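Long-range contact in replicative DNA helicase (Mycobacterium tuberculosis, PDB 2R5U), which probably unwinds the DNA duplex ahead of the replisome as a hexameric, ATP-driven 5'-3' helicase, here represented by its N-terminal domain: residues B[134-145]-B[158-169]. Numbering follows the deposited sequence.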
loop_
_atom_site.group_PDB
_atom_site.type_symbol
_atom_site.label_atom_id
_atom_site.label_comp_id
_atom_site.label_asym_id
_atom_site.label_seq_id
_atom_site.Cartn_x
_atom_site.Cartn_y
_atom_site.Cartn_z
ATOM N N ARG B 134 11.075 -13.027 26.586
ATOM C CA ARG B 134 9.672 -12.698 26.343
ATOM C C ARG B 134 9.091 -11.800 27.433
ATOM O O ARG B 134 8.199 -10.991 27.164
ATOM C CB ARG B 134 8.827 -13.961 26.156
ATOM C CG ARG B 134 8.866 -14.430 24.711
ATOM C CD ARG B 134 8.299 -15.814 24.485
ATOM N NE ARG B 134 8.732 -16.309 23.171
ATOM C CZ ARG B 134 8.302 -17.427 22.590
ATOM N NH1 ARG B 134 7.402 -18.199 23.193
ATOM N NH2 ARG B 134 8.772 -17.769 21.396
ATOM N N LEU B 135 9.622 -11.940 28.641
ATOM C CA LEU B 135 9.254 -11.097 29.773
ATOM C C LEU B 135 9.761 -9.668 29.575
ATOM O O LEU B 135 8.987 -8.719 29.675
ATOM C CB LEU B 135 9.789 -11.707 31.061
ATOM C CG LEU B 135 9.053 -11.466 32.374
ATOM C CD1 LEU B 135 7.538 -11.637 32.229
ATOM C CD2 LEU B 135 9.604 -12.413 33.402
ATOM N N VAL B 136 11.051 -9.523 29.269
ATOM C CA VAL B 136 11.613 -8.240 28.847
ATOM C C VAL B 136 10.801 -7.600 27.711
ATOM O O VAL B 136 10.391 -6.434 27.812
ATOM C CB VAL B 136 13.106 -8.374 28.451
ATOM C CG1 VAL B 136 13.603 -7.113 27.756
ATOM C CG2 VAL B 136 13.945 -8.672 29.666
ATOM N N GLU B 137 10.542 -8.357 26.646
ATOM C CA GLU B 137 9.770 -7.842 25.505
ATOM C C GLU B 137 8.324 -7.455 25.849
ATOM O O GLU B 137 7.806 -6.440 25.356
ATOM C CB GLU B 137 9.782 -8.833 24.336
ATOM C CG GLU B 137 11.157 -8.981 23.669
ATOM C CD GLU B 137 11.224 -10.136 22.672
ATOM O OE1 GLU B 137 10.225 -10.881 22.531
ATOM O OE2 GLU B 137 12.291 -10.305 22.036
ATOM N N ALA B 138 7.670 -8.268 26.674
ATOM C CA ALA B 138 6.286 -7.997 27.071
ATOM C C ALA B 138 6.231 -6.757 27.972
ATOM O O ALA B 138 5.360 -5.901 27.806
ATOM C CB ALA B 138 5.682 -9.188 27.770
ATOM N N GLY B 139 7.173 -6.678 28.905
ATOM C CA GLY B 139 7.330 -5.511 29.772
ATOM C C GLY B 139 7.450 -4.215 29.002
ATOM O O GLY B 139 6.701 -3.278 29.264
ATOM N N THR B 140 8.357 -4.165 28.023
ATOM C CA THR B 140 8.557 -2.915 27.276
ATOM C C THR B 140 7.335 -2.599 26.424
ATOM O O THR B 140 7.026 -1.429 26.183
ATOM C CB THR B 140 9.876 -2.835 26.433
ATOM O OG1 THR B 140 9.611 -3.136 25.059
ATOM C CG2 THR B 140 10.991 -3.712 26.975
ATOM N N ARG B 141 6.628 -3.637 25.985
ATOM C CA ARG B 141 5.370 -3.445 25.282
ATOM C C ARG B 141 4.324 -2.784 26.194
ATOM O O ARG B 141 3.611 -1.877 25.766
ATOM C CB ARG B 141 4.844 -4.766 24.724
ATOM C CG ARG B 141 3.995 -4.578 23.493
ATOM C CD ARG B 141 3.884 -5.864 22.661
ATOM N NE ARG B 141 5.166 -6.334 22.131
ATOM C CZ ARG B 141 5.677 -7.553 22.323
ATOM N NH1 ARG B 141 5.027 -8.467 23.035
ATOM N NH2 ARG B 141 6.853 -7.861 21.789
ATOM N N VAL B 142 4.262 -3.228 27.448
ATOM C CA VAL B 142 3.344 -2.660 28.446
ATOM C C VAL B 142 3.653 -1.185 28.739
ATOM O O VAL B 142 2.741 -0.357 28.757
ATOM C CB VAL B 142 3.331 -3.505 29.744
ATOM C CG1 VAL B 142 2.594 -2.781 30.883
ATOM C CG2 VAL B 142 2.690 -4.863 29.466
ATOM N N VAL B 143 4.930 -0.874 28.954
ATOM C CA VAL B 143 5.401 0.502 29.093
ATOM C C VAL B 143 4.935 1.347 27.910
ATOM O O VAL B 143 4.314 2.400 28.098
ATOM C CB VAL B 143 6.943 0.572 29.231
ATOM C CG1 VAL B 143 7.427 2.015 29.300
ATOM C CG2 VAL B 143 7.388 -0.171 30.454
ATOM N N GLN B 144 5.206 0.875 26.693
ATOM C CA GLN B 144 4.749 1.571 25.490
ATOM C C GLN B 144 3.256 1.880 25.504
ATOM O O GLN B 144 2.863 3.002 25.167
ATOM C CB GLN B 144 5.119 0.800 24.219
ATOM C CG GLN B 144 6.574 0.960 23.808
ATOM C CD GLN B 144 6.980 0.022 22.668
ATOM O OE1 GLN B 144 8.105 0.097 22.169
ATOM N NE2 GLN B 144 6.066 -0.859 22.258
ATOM N N TYR B 145 2.438 0.902 25.894
ATOM C CA TYR B 145 0.983 1.080 25.989
ATOM C C TYR B 145 0.574 2.122 27.032
ATOM O O TYR B 145 -0.399 2.858 26.828
ATOM C CB TYR B 145 0.270 -0.238 26.315
ATOM C CG TYR B 145 0.325 -1.308 25.237
ATOM C CD1 TYR B 145 -0.069 -2.616 25.516
ATOM C CD2 TYR B 145 0.787 -1.017 23.946
ATOM C CE1 TYR B 145 -0.018 -3.602 24.539
ATOM C CE2 TYR B 145 0.845 -1.997 22.961
ATOM C CZ TYR B 145 0.439 -3.288 23.263
ATOM O OH TYR B 145 0.498 -4.261 22.291
ATOM N N VAL B 158 -6.700 -0.558 26.958
ATOM C CA VAL B 158 -5.251 -0.396 27.075
ATOM C C VAL B 158 -4.724 -1.439 28.060
ATOM O O VAL B 158 -3.793 -2.184 27.748
ATOM C CB VAL B 158 -4.869 1.034 27.546
ATOM C CG1 VAL B 158 -3.362 1.197 27.637
ATOM C CG2 VAL B 158 -5.463 2.073 26.607
ATOM N N VAL B 159 -5.356 -1.498 29.230
ATOM C CA VAL B 159 -4.994 -2.450 30.282
ATOM C C VAL B 159 -5.132 -3.902 29.786
ATOM O O VAL B 159 -4.249 -4.740 30.016
ATOM C CB VAL B 159 -5.843 -2.229 31.565
ATOM C CG1 VAL B 159 -5.653 -3.384 32.540
ATOM C CG2 VAL B 159 -5.488 -0.901 32.224
ATOM N N ASP B 160 -6.230 -4.182 29.089
ATOM C CA ASP B 160 -6.439 -5.502 28.507
ATOM C C ASP B 160 -5.358 -5.898 27.481
ATOM O O ASP B 160 -4.954 -7.059 27.444
ATOM C CB ASP B 160 -7.841 -5.621 27.900
ATOM C CG ASP B 160 -8.166 -7.032 27.484
ATOM O OD1 ASP B 160 -8.577 -7.861 28.348
ATOM O OD2 ASP B 160 -8.001 -7.308 26.278
ATOM N N ARG B 161 -4.891 -4.950 26.668
ATOM C CA ARG B 161 -3.821 -5.248 25.703
ATOM C C ARG B 161 -2.553 -5.613 26.464
ATOM O O ARG B 161 -1.884 -6.600 26.131
ATOM C CB ARG B 161 -3.538 -4.077 24.737
ATOM C CG ARG B 161 -4.736 -3.568 23.929
ATOM C CD ARG B 161 -5.660 -4.697 23.504
ATOM N NE ARG B 161 -7.065 -4.373 23.747
ATOM C CZ ARG B 161 -7.987 -4.283 22.792
ATOM N NH1 ARG B 161 -7.659 -4.493 21.524
ATOM N NH2 ARG B 161 -9.243 -3.990 23.107
ATOM N N ALA B 162 -2.247 -4.814 27.487
ATOM C CA ALA B 162 -1.125 -5.072 28.398
ATOM C C ALA B 162 -1.179 -6.477 28.999
ATOM O O ALA B 162 -0.190 -7.200 28.963
ATOM C CB ALA B 162 -1.076 -4.021 29.494
ATOM N N GLN B 163 -2.335 -6.862 29.528
ATOM C CA GLN B 163 -2.506 -8.189 30.149
ATOM C C GLN B 163 -2.400 -9.352 29.148
ATOM O O GLN B 163 -1.808 -10.387 29.457
ATOM C CB GLN B 163 -3.816 -8.244 30.928
ATOM C CG GLN B 163 -3.864 -7.238 32.084
ATOM C CD GLN B 163 -5.208 -7.181 32.759
ATOM O OE1 GLN B 163 -6.201 -7.678 32.225
ATOM N NE2 GLN B 163 -5.251 -6.579 33.953
ATOM N N ALA B 164 -2.973 -9.164 27.956
ATOM C CA ALA B 164 -2.819 -10.104 26.843
ATOM C C ALA B 164 -1.345 -10.410 26.525
ATOM O O ALA B 164 -1.013 -11.537 26.153
ATOM C CB ALA B 164 -3.557 -9.595 25.592
ATOM N N GLU B 165 -0.472 -9.411 26.682
ATOM C CA GLU B 165 0.968 -9.581 26.437
ATOM C C GLU B 165 1.610 -10.574 27.411
ATOM O O GLU B 165 2.385 -11.444 26.994
ATOM C CB GLU B 165 1.721 -8.240 26.495
ATOM C CG GLU B 165 1.284 -7.232 25.456
ATOM C CD GLU B 165 1.520 -7.696 24.026
ATOM O OE1 GLU B 165 2.456 -8.494 23.800
ATOM O OE2 GLU B 165 0.791 -7.241 23.119
ATOM N N ILE B 166 1.272 -10.436 28.692
ATOM C CA ILE B 166 1.806 -11.297 29.741
ATOM C C ILE B 166 1.152 -12.693 29.755
ATOM O O ILE B 166 1.807 -13.684 30.083
ATOM C CB ILE B 166 1.690 -10.613 31.131
ATOM C CG1 ILE B 166 2.471 -9.292 31.144
ATOM C CG2 ILE B 166 2.170 -11.527 32.243
ATOM C CD1 ILE B 166 3.977 -9.430 30.951
ATOM N N TYR B 167 -0.133 -12.766 29.402
ATOM C CA TYR B 167 -0.816 -14.055 29.236
ATOM C C TYR B 167 -0.008 -14.880 28.247
ATOM O O TYR B 167 0.280 -16.042 28.503
ATOM C CB TYR B 167 -2.248 -13.854 28.718
ATOM C CG TYR B 167 -3.084 -15.114 28.582
ATOM C CD1 TYR B 167 -3.921 -15.533 29.617
ATOM C CD2 TYR B 167 -3.050 -15.880 27.412
ATOM C CE1 TYR B 167 -4.713 -16.692 29.494
ATOM C CE2 TYR B 167 -3.826 -17.032 27.278
ATOM C CZ TYR B 167 -4.657 -17.434 28.323
ATOM O OH TYR B 167 -5.435 -18.567 28.196
ATOM N N ASP B 168 0.378 -14.250 27.136
ATOM C CA ASP B 168 1.192 -14.898 26.099
ATOM C C ASP B 168 2.471 -15.530 26.668
ATOM O O ASP B 168 2.852 -16.641 26.273
ATOM C CB ASP B 168 1.542 -13.900 24.989
ATOM N N VAL B 169 3.108 -14.816 27.602
ATOM C CA VAL B 169 4.358 -15.239 28.266
ATOM C C VAL B 169 4.121 -16.307 29.344
ATOM O O VAL B 169 4.754 -17.369 29.327
ATOM C CB VAL B 169 5.101 -14.011 28.894
ATOM C CG1 VAL B 169 6.333 -14.444 29.695
ATOM C CG2 VAL B 169 5.486 -13.012 27.813
#
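Glu165 starts with CG on the backbone-N side of its residue (chi1 -62°) and its chain bends at chi2, which lifts its carboxylate toward Arg141 and Tyr145 on the facing helix. Arg141 comes to meet it with CG anti to the backbone N and a bend at chi3; NH1 then donates to Glu165 OE1 at 2.7 Å, nearly in the guanidinium plane but from above the carboxylate plane. The other oxygen, OE2, accepts from Tyr145 OH at 3.1 Å, again out of the carboxylate plane. The Tyr145 side chain is a knob in the hole formed by Val158, Arg161, Ala162 and Glu165: its CE1 lies 3.6 Å from Arg161 CB, and Ala162 N lies at its edge, 3.7 Å from CD1. Beside this polar row the packing is close and apolar. Val142 CG2 rests on Ala162 CB, Ile166 CD1 reaches Ala138 CB at 3.6 Å, and Val169 places CG2 against that same methyl and CG1 4.0 Å from Leu135 CD1. Ala138 and Ala162 sit where the two helices run close, with the two axes 9.2 Å apart and antiparallel at 178°. This is the helical hairpin of the DnaB N-terminal domain, helix 155-169 folding back along the end of the long helix 119-147. A second subunit packs on it as well, its Val158 against Leu135 and its Ile166 against Gln163. With one oxygen given to a guanidinium and the other to a phenol, the Glu165 carboxylate is held through both oxygens, and the nearby positive charge should favour its ionised form.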